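Local coordinates for protein thiamine-monophosphate kinase (PDB 6XEP) that probably catalyses the ATP-dependent phosphorylation of thiamine monophosphate to thiamine diphosphate, the active form of vitamin B1, with the help of magnesium ions, at residues A[161-166]-A[280-285]; A[241-246]-A[311-316]; A[249-254]-A[300-305]. All blocks are in the same frame, centred on the assembly; numbering follows the deposited sequence.

Contact 1: residues A[161-166]-A[280-285]; sequences DIWVSG and FTAAAD
Trp163 turns its CG anti to its own carbonyl carbon (chi1 -64°), while Phe280 holds CG between backbone N and carbonyl carbon (chi1 56°), and the two aromatic side chains meet on one face of an antiparallel pair, strand 161-165 against the end of strand 277-282, inside the mixed sheet of the AIR synthase-related (PurM-like) C-terminal domain. The Trp163 methylene does the touching: CB stands over one face of the Phe280 ring, displaced toward the rim and 3.5 Å from Phe280 CZ, a CH-pi contact. The indole and phenyl planes are nearly parallel, 8° apart, yet slid so far that they barely overlap. Leu290 of helix 287-297 touches both side chains, and that of Ala282, and His291 meets Trp163 edge-to-face, so this side of the sheet is roofed by that helix. Four backbone hydrogen bonds join the strands, two in each of the pairs Asp161-Ala282 and Trp163-Phe280; Trp163 N to Phe280 O is 2.8 Å. Between them lies the non-hydrogen-bonded pair Ile162-Thr281, with side chains on the other face; between the backbones Thr281 CA lies 3.1 Å from Asp161 O in a CA-H...O contact. Thr281 OG1 is hydrogen-bonded to Asp160. Asp161 OD2 lies 3.4 Å from Ala284 CA and forms a salt bridge with Arg287, which probably favours its charged form. One water donates to Asp161 OD2 and to Ala283 O, and accepts, in the plane of the indole, the N-H of Trp163 NE1 at 2.9 Å.

Contact 2: residues A[241-246]-A[311-316]; sequences VAAHVD and QGVHVD
His244 and His314 lie side by side and point the same way, each with CG anti to its own carbonyl carbon (chi1 -75° and -60°), their imidazoles in a face-to-face stack with centroids 4.0 Å apart. CE1 of His244 sits over one face of the His314 ring, 3.4 Å from His314 CD2 and offset toward the rim. His314 ND1 makes only weak hydrogen bonds, to Ala243 O and to Gly312 O; the former acceptor is already gripped by His314 N at 2.7 Å. Ala242 CB approaches the same ring obliquely. These strands, 242-245 and 312-315, form the parallel pair at one margin of the mixed sheet of the PurM-like domain, 312-315 being its outermost strand within the chain. Ala243, Val245, Val313 and Val315 line the other face. There the packing across the pair is modest, Val245 CG2 to Val313 CG1 being 4.3 Å, and it is completed by Leu232 and Leu229 of helix 228-239. The Gln311 end is looser: a water bridges Val241 O, Gln311 OE1 and Gly312 N, and Gln311 NE2 is bonded to Asn240. The opposite end is polar and more exposed, with its backbone bond intact, Asp316 N to Val245 O at 172°. Here the carboxylates of Asp246 and Asp316 come close, OD1 to OD1 3.8 Å, a like-charge proximity probably eased by separate partners: Ser249 OG for Asp246 OD2 and Ala247 N for Asp316 OD1.

Contact 3: residues A[249-254]-A[300-305]; sequences SLPISH and PLTRIG
The loop joining strand 242-245 to helix 254-259 packs through Ser249, Leu250 and Pro251 on Thr302 and Ile304, beside the beta bulge of strand 301-308. No hydrogen bond crosses the contact; van der Waals contacts carry it, mostly through methyl and methylene groups. Thr302 puts CG2 anti to its backbone N and OG1 anti to its carbonyl carbon (chi1 -58°), which sends the methyl to within 3.3 Å of Ser249 O and sets the hydroxyl against the proline ring, OG1 lying 3.7 Å from Pro251 CB. The Pro251 and Thr302 side chains slide past each other in opposite directions, whereas Ile304 crosses the proline at about a right angle, its CG2 3.9 Å from Pro251 CD. The same CG2 also meets Leu250 CD2 at 4.1 Å, and Ile304 CD1 reaches that leucine methyl too. The bulge is of the classic kind: Ile304 and Gly305 both face Ile162 of the neighbouring strand 161-165. Within this PurM-like domain Ser253 occupies the N-cap of helix 254-259, its OG bonded to Leu256 N. Leu228 of helix 228-239 touches both Leu250 and Ile304, and Leu270 of helix 262-271 lies against Leu250, so both helices pack on the apolar end of the contact. Toward the more exposed side, Ser249 turns CB to Arg303 O at 3.9 Å while its OG is taken by Asp246.

Of the segments in contact, 161-166 is the earliest in the chain, and it pairs with 280-285 only after 113 intervening residues, about half of them helical. Segments 241-246 and 249-254 fall inside that loop, but their partners, 311-316 and 300-305, come after it; contacts 2 and 3 therefore both cross contact 1. Contact 2 closes a loop of 64 residues, and contact 3, nested inside it, closes one of 45. All three reach one mixed sheet: Ile162 O bonds to Ile304 N, Ile162 N to Gly305 O and Asp246 N to Ile304 O, and Ile162 CD1 packs on Ala243. Strand 301-308 thus lies between 161-165 and 242-245, joining the antiparallel pair to the parallel edge pair.

Contact 1: residues A[161-166]-A[280-285]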
loop_
_atom_site.group_PDB
_atom_site.type_symbol
_atom_site.label_atom_id
_atom_site.label_comp_id
_atom_site.label_asym_id
_atom_site.label_seq_id
_atom_site.Cartn_x
_atom_site.Cartn_y
_atom_site.Cartn_z
ATOM N N ASP A 161 -2.731 -32.635 15.260
ATOM C CA ASP A 161 -1.526 -32.799 14.455
ATOM C C ASP A 161 -1.075 -31.438 13.926
ATOM O O ASP A 161 -1.890 -30.552 13.673
ATOM C CB ASP A 161 -1.770 -33.723 13.259
ATOM C CG ASP A 161 -2.138 -35.137 13.658
ATOM O OD1 ASP A 161 -1.570 -35.637 14.648
ATOM O OD2 ASP A 161 -2.981 -35.763 12.957
ATOM N N ILE A 162 0.229 -31.293 13.717
ATOM C CA ILE A 162 0.804 -30.149 13.022
ATOM C C ILE A 162 1.187 -30.605 11.620
ATOM O O ILE A 162 1.786 -31.680 11.457
ATOM C CB ILE A 162 2.031 -29.602 13.773
ATOM C CG1 ILE A 162 1.661 -29.227 15.218
ATOM C CG2 ILE A 162 2.602 -28.358 13.073
ATOM C CD1 ILE A 162 2.869 -28.733 16.016
ATOM N N TRP A 163 0.859 -29.785 10.617
ATOM C CA TRP A 163 1.107 -30.077 9.206
ATOM C C TRP A 163 1.825 -28.909 8.557
ATOM O O TRP A 163 1.686 -27.769 8.990
ATOM C CB TRP A 163 -0.192 -30.301 8.416
ATOM C CG TRP A 163 -1.001 -31.502 8.842
ATOM C CD1 TRP A 163 -1.860 -31.584 9.904
ATOM C CD2 TRP A 163 -1.029 -32.782 8.203
ATOM N NE1 TRP A 163 -2.412 -32.835 9.967
ATOM C CE2 TRP A 163 -1.929 -33.589 8.927
ATOM C CE3 TRP A 163 -0.383 -33.321 7.082
ATOM C CZ2 TRP A 163 -2.200 -34.919 8.574
ATOM C CZ3 TRP A 163 -0.650 -34.636 6.728
ATOM C CH2 TRP A 163 -1.551 -35.428 7.481
ATOM N N VAL A 164 2.550 -29.184 7.472
ATOM C CA VAL A 164 3.134 -28.107 6.682
ATOM C C VAL A 164 3.089 -28.482 5.202
ATOM O O VAL A 164 3.215 -29.653 4.832
ATOM C CB VAL A 164 4.578 -27.771 7.142
ATOM C CG1 VAL A 164 5.546 -28.907 6.834
ATOM C CG2 VAL A 164 5.043 -26.443 6.524
ATOM N N SER A 165 2.885 -27.480 4.356
ATOM C CA SER A 165 2.795 -27.704 2.918
ATOM C C SER A 165 4.178 -27.654 2.277
ATOM O O SER A 165 5.122 -27.095 2.832
ATOM C CB SER A 165 1.888 -26.655 2.265
ATOM O OG SER A 165 2.419 -25.322 2.426
ATOM N N GLY A 166 4.286 -28.263 1.090
ATOM C CA GLY A 166 5.486 -28.122 0.276
ATOM C C GLY A 166 6.736 -28.666 0.945
ATOM O O GLY A 166 6.766 -29.782 1.489
ATOM N N PHE A 280 -0.208 -25.591 9.519
ATOM C CA PHE A 280 -1.525 -25.584 10.147
ATOM C C PHE A 280 -1.657 -26.740 11.123
ATOM O O PHE A 280 -0.853 -27.675 11.132
ATOM C CB PHE A 280 -2.665 -25.610 9.108
ATOM C CG PHE A 280 -2.613 -26.768 8.154
ATOM C CD1 PHE A 280 -1.785 -26.730 7.042
ATOM C CD2 PHE A 280 -3.431 -27.880 8.348
ATOM C CE1 PHE A 280 -1.750 -27.780 6.139
ATOM C CE2 PHE A 280 -3.411 -28.946 7.449
ATOM C CZ PHE A 280 -2.561 -28.893 6.335
ATOM N N THR A 281 -2.677 -26.653 11.972
ATOM C CA THR A 281 -2.997 -27.731 12.888
ATOM C C THR A 281 -4.401 -28.229 12.570
ATOM O O THR A 281 -5.248 -27.468 12.075
ATOM C CB THR A 281 -2.883 -27.287 14.368
ATOM O OG1 THR A 281 -4.093 -26.650 14.803
ATOM C CG2 THR A 281 -1.689 -26.347 14.578
ATOM N N ALA A 282 -4.617 -29.522 12.818
ATOM C CA ALA A 282 -5.876 -30.186 12.515
ATOM C C ALA A 282 -6.100 -31.318 13.508
ATOM O O ALA A 282 -5.148 -31.920 14.013
ATOM C CB ALA A 282 -5.901 -30.753 11.084
ATOM N N ALA A 283 -7.369 -31.612 13.774
ATOM C CA ALA A 283 -7.702 -32.761 14.606
ATOM C C ALA A 283 -7.083 -34.027 14.023
ATOM O O ALA A 283 -6.978 -34.183 12.804
ATOM C CB ALA A 283 -9.224 -32.910 14.713
ATOM N N ALA A 284 -6.689 -34.954 14.915
ATOM C CA ALA A 284 -6.021 -36.181 14.465
ATOM C C ALA A 284 -6.887 -37.005 13.520
ATOM O O ALA A 284 -6.358 -37.770 12.697
ATOM C CB ALA A 284 -5.609 -37.034 15.664
ATOM N N ASP A 285 -8.210 -36.888 13.617
ATOM C CA ASP A 285 -9.061 -37.686 12.747
ATOM C C ASP A 285 -9.194 -37.107 11.340
ATOM O O ASP A 285 -9.917 -37.687 10.519
ATOM C CB ASP A 285 -10.440 -37.897 13.402
ATOM C CG ASP A 285 -11.254 -36.618 13.541
ATOM O OD1 ASP A 285 -12.410 -36.703 14.007
ATOM O OD2 ASP A 285 -10.774 -35.539 13.182
HETATM O O HOH W 1 -4.566 -34.273 11.241
#

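Contact 2: residues A[241-246]-A[311-316]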
loop_
_atom_site.group_PDB
_atom_site.type_symbol
_atom_site.label_atom_id
_atom_site.label_comp_id
_atom_site.label_asym_id
_atom_site.label_seq_id
_atom_site.Cartn_x
_atom_site.Cartn_y
_atom_site.Cartn_z
ATOM N N VAL A 241 -0.635 -23.006 23.898
ATOM C CA VAL A 241 -0.345 -24.441 23.859
ATOM C C VAL A 241 1.135 -24.645 23.576
ATOM O O VAL A 241 1.846 -23.728 23.173
ATOM C CB VAL A 241 -1.172 -25.187 22.797
ATOM C CG1 VAL A 241 -2.664 -25.070 23.091
ATOM C CG2 VAL A 241 -0.807 -24.650 21.383
ATOM N N ALA A 242 1.584 -25.879 23.765
ATOM C CA ALA A 242 2.891 -26.270 23.255
ATOM C C ALA A 242 2.750 -26.854 21.859
ATOM O O ALA A 242 1.763 -27.528 21.534
ATOM C CB ALA A 242 3.574 -27.306 24.156
ATOM N N ALA A 243 3.754 -26.590 21.035
ATOM C CA ALA A 243 3.899 -27.230 19.734
ATOM C C ALA A 243 5.152 -28.093 19.748
ATOM O O ALA A 243 6.234 -27.631 20.134
ATOM C CB ALA A 243 3.977 -26.183 18.619
ATOM N N HIS A 244 5.013 -29.349 19.364
ATOM C CA HIS A 244 6.142 -30.265 19.344
ATOM C C HIS A 244 6.413 -30.620 17.888
ATOM O O HIS A 244 5.491 -31.011 17.173
ATOM C CB HIS A 244 5.849 -31.506 20.182
ATOM C CG HIS A 244 5.931 -31.258 21.663
ATOM N ND1 HIS A 244 7.076 -31.485 22.391
ATOM C CD2 HIS A 244 5.024 -30.756 22.536
ATOM C CE1 HIS A 244 6.864 -31.168 23.659
ATOM N NE2 HIS A 244 5.627 -30.712 23.769
ATOM N N VAL A 245 7.660 -30.440 17.448
ATOM C CA VAL A 245 8.077 -30.721 16.074
ATOM C C VAL A 245 9.054 -31.885 16.082
ATOM O O VAL A 245 10.051 -31.868 16.817
ATOM C CB VAL A 245 8.739 -29.499 15.416
ATOM C CG1 VAL A 245 9.325 -29.890 14.054
ATOM C CG2 VAL A 245 7.753 -28.375 15.261
ATOM N N ASP A 246 8.789 -32.889 15.252
ATOM C CA ASP A 246 9.758 -33.952 15.029
ATOM C C ASP A 246 10.627 -33.557 13.847
ATOM O O ASP A 246 10.169 -33.570 12.692
ATOM C CB ASP A 246 9.092 -35.288 14.765
ATOM C CG ASP A 246 10.115 -36.352 14.500
ATOM O OD1 ASP A 246 10.966 -36.576 15.395
ATOM O OD2 ASP A 246 10.112 -36.921 13.393
ATOM N N GLN A 311 3.919 -24.994 26.986
ATOM C CA GLN A 311 4.121 -23.737 26.270
ATOM C C GLN A 311 5.304 -23.885 25.330
ATOM O O GLN A 311 6.253 -24.630 25.615
ATOM C CB GLN A 311 4.398 -22.563 27.236
ATOM C CG GLN A 311 3.291 -22.310 28.247
ATOM C CD GLN A 311 2.049 -21.667 27.632
ATOM O OE1 GLN A 311 2.097 -21.117 26.523
ATOM N NE2 GLN A 311 0.933 -21.733 28.354
ATOM N N GLY A 312 5.246 -23.136 24.227
ATOM C CA GLY A 312 6.379 -22.927 23.350
ATOM C C GLY A 312 6.519 -23.990 22.274
ATOM O O GLY A 312 5.933 -25.071 22.335
ATOM N N VAL A 313 7.338 -23.664 21.274
ATOM C CA VAL A 313 7.692 -24.618 20.226
ATOM C C VAL A 313 8.851 -25.472 20.698
ATOM O O VAL A 313 9.820 -24.970 21.268
ATOM C CB VAL A 313 8.057 -23.896 18.924
ATOM C CG1 VAL A 313 8.219 -24.936 17.810
ATOM C CG2 VAL A 313 6.992 -22.952 18.587
ATOM N N HIS A 314 8.742 -26.774 20.476
ATOM C CA HIS A 314 9.764 -27.723 20.862
ATOM C C HIS A 314 10.267 -28.386 19.592
ATOM O O HIS A 314 9.505 -28.576 18.638
ATOM C CB HIS A 314 9.243 -28.809 21.794
ATOM C CG HIS A 314 8.689 -28.312 23.091
ATOM N ND1 HIS A 314 7.598 -27.469 23.166
ATOM C CD2 HIS A 314 9.019 -28.615 24.367
ATOM C CE1 HIS A 314 7.312 -27.239 24.436
ATOM N NE2 HIS A 314 8.158 -27.923 25.185
ATOM N N VAL A 315 11.550 -28.714 19.586
ATOM C CA VAL A 315 12.139 -29.563 18.561
ATOM C C VAL A 315 12.680 -30.781 19.272
ATOM O O VAL A 315 13.530 -30.656 20.169
ATOM C CB VAL A 315 13.255 -28.868 17.767
ATOM C CG1 VAL A 315 13.802 -29.822 16.725
ATOM C CG2 VAL A 315 12.765 -27.583 17.103
ATOM N N ASP A 316 12.200 -31.960 18.871
ATOM C CA ASP A 316 12.643 -33.204 19.485
ATOM C C ASP A 316 12.575 -33.111 21.012
ATOM O O ASP A 316 13.475 -33.557 21.727
ATOM C CB ASP A 316 14.049 -33.556 18.998
ATOM C CG ASP A 316 14.114 -33.714 17.478
ATOM O OD1 ASP A 316 13.041 -33.764 16.818
ATOM O OD2 ASP A 316 15.242 -33.758 16.935
HETATM O O HOH W 2 2.995 -21.332 24.107
#

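Contact 3: residues A[249-254]-A[300-305]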
loop_
_atom_site.group_PDB
_atom_site.type_symbol
_atom_site.label_atom_id
_atom_site.label_comp_id
_atom_site.label_asym_id
_atom_site.label_seq_id
_atom_site.Cartn_x
_atom_site.Cartn_y
_atom_site.Cartn_z
ATOM N N SER A 249 10.915 -35.500 10.569
ATOM C CA SER A 249 9.734 -35.562 9.711
ATOM C C SER A 249 9.607 -34.381 8.766
ATOM O O SER A 249 8.702 -34.374 7.918
ATOM C CB SER A 249 8.461 -35.610 10.551
ATOM O OG SER A 249 8.468 -36.766 11.382
ATOM N N LEU A 250 10.443 -33.374 8.914
ATOM C CA LEU A 250 10.280 -32.172 8.117
ATOM C C LEU A 250 10.438 -32.503 6.630
ATOM O O LEU A 250 11.298 -33.314 6.265
ATOM C CB LEU A 250 11.316 -31.131 8.535
ATOM C CG LEU A 250 11.204 -30.571 9.955
ATOM C CD1 LEU A 250 12.320 -29.561 10.192
ATOM C CD2 LEU A 250 9.838 -29.943 10.172
ATOM N N PRO A 251 9.618 -31.904 5.741
ATOM C CA PRO A 251 9.756 -32.145 4.299
ATOM C C PRO A 251 10.944 -31.379 3.732
ATOM O O PRO A 251 10.929 -30.151 3.642
ATOM C CB PRO A 251 8.421 -31.629 3.733
ATOM C CG PRO A 251 8.020 -30.560 4.689
ATOM C CD PRO A 251 8.419 -31.105 6.041
ATOM N N ILE A 252 11.968 -32.114 3.326
ATOM C CA ILE A 252 13.190 -31.515 2.812
ATOM C C ILE A 252 13.333 -31.938 1.358
ATOM O O ILE A 252 13.267 -33.136 1.039
ATOM C CB ILE A 252 14.405 -31.907 3.677
ATOM C CG1 ILE A 252 14.279 -31.212 5.038
ATOM C CG2 ILE A 252 15.713 -31.508 3.007
ATOM C CD1 ILE A 252 15.259 -31.649 6.086
ATOM N N SER A 253 13.504 -30.955 0.475
ATOM C CA SER A 253 13.523 -31.246 -0.949
ATOM C C SER A 253 14.762 -32.047 -1.332
ATOM O O SER A 253 15.769 -32.080 -0.614
ATOM C CB SER A 253 13.469 -29.956 -1.766
ATOM O OG SER A 253 14.697 -29.257 -1.682
ATOM N N HIS A 254 14.663 -32.714 -2.484
ATOM C CA HIS A 254 15.811 -33.415 -3.047
ATOM C C HIS A 254 17.014 -32.487 -3.142
ATOM O O HIS A 254 18.117 -32.825 -2.694
ATOM C CB HIS A 254 15.444 -33.959 -4.426
ATOM C CG HIS A 254 16.549 -34.708 -5.095
ATOM N ND1 HIS A 254 16.797 -36.041 -4.846
ATOM C CD2 HIS A 254 17.464 -34.317 -6.016
ATOM C CE1 HIS A 254 17.820 -36.439 -5.583
ATOM N NE2 HIS A 254 18.245 -35.411 -6.297
ATOM N N PRO A 300 2.342 -31.514 -1.652
ATOM C CA PRO A 300 2.653 -32.295 -0.450
ATOM C C PRO A 300 2.116 -31.613 0.798
ATOM O O PRO A 300 2.258 -30.404 0.975
ATOM C CB PRO A 300 4.184 -32.345 -0.441
ATOM C CG PRO A 300 4.580 -32.114 -1.873
ATOM C CD PRO A 300 3.559 -31.125 -2.390
ATOM N N LEU A 301 1.502 -32.412 1.667
ATOM C CA LEU A 301 1.176 -32.004 3.031
ATOM C C LEU A 301 1.779 -33.039 3.965
ATOM O O LEU A 301 1.464 -34.230 3.850
ATOM C CB LEU A 301 -0.333 -31.908 3.255
ATOM C CG LEU A 301 -1.046 -30.996 2.249
ATOM C CD1 LEU A 301 -2.560 -31.178 2.348
ATOM C CD2 LEU A 301 -0.636 -29.538 2.480
ATOM N N THR A 302 2.629 -32.588 4.881
ATOM C CA THR A 302 3.440 -33.478 5.696
ATOM C C THR A 302 3.113 -33.266 7.165
ATOM O O THR A 302 3.169 -32.139 7.657
ATOM C CB THR A 302 4.926 -33.242 5.427
ATOM O OG1 THR A 302 5.164 -33.457 4.031
ATOM C CG2 THR A 302 5.805 -34.211 6.253
ATOM N N ARG A 303 2.770 -34.354 7.859
ATOM C CA ARG A 303 2.518 -34.291 9.295
ATOM C C ARG A 303 3.859 -34.250 10.025
ATOM O O ARG A 303 4.662 -35.183 9.916
ATOM C CB ARG A 303 1.671 -35.484 9.734
ATOM C CG ARG A 303 1.190 -35.454 11.187
ATOM C CD ARG A 303 0.120 -36.516 11.467
ATOM N NE ARG A 303 0.561 -37.848 11.072
ATOM C CZ ARG A 303 1.284 -38.648 11.852
ATOM N NH1 ARG A 303 1.644 -38.246 13.069
ATOM N NH2 ARG A 303 1.652 -39.850 11.411
ATOM N N ILE A 304 4.107 -33.170 10.762
ATOM C CA ILE A 304 5.423 -32.918 11.329
ATOM C C ILE A 304 5.432 -32.859 12.851
ATOM O O ILE A 304 6.511 -32.742 13.441
ATOM C CB ILE A 304 6.040 -31.628 10.749
ATOM C CG1 ILE A 304 5.147 -30.407 11.035
ATOM C CG2 ILE A 304 6.284 -31.788 9.253
ATOM C CD1 ILE A 304 5.849 -29.076 10.800
ATOM N N GLY A 305 4.287 -32.934 13.516
ATOM C CA GLY A 305 4.299 -32.734 14.955
ATOM C C GLY A 305 2.914 -32.763 15.550
ATOM O O GLY A 305 1.961 -33.236 14.925
#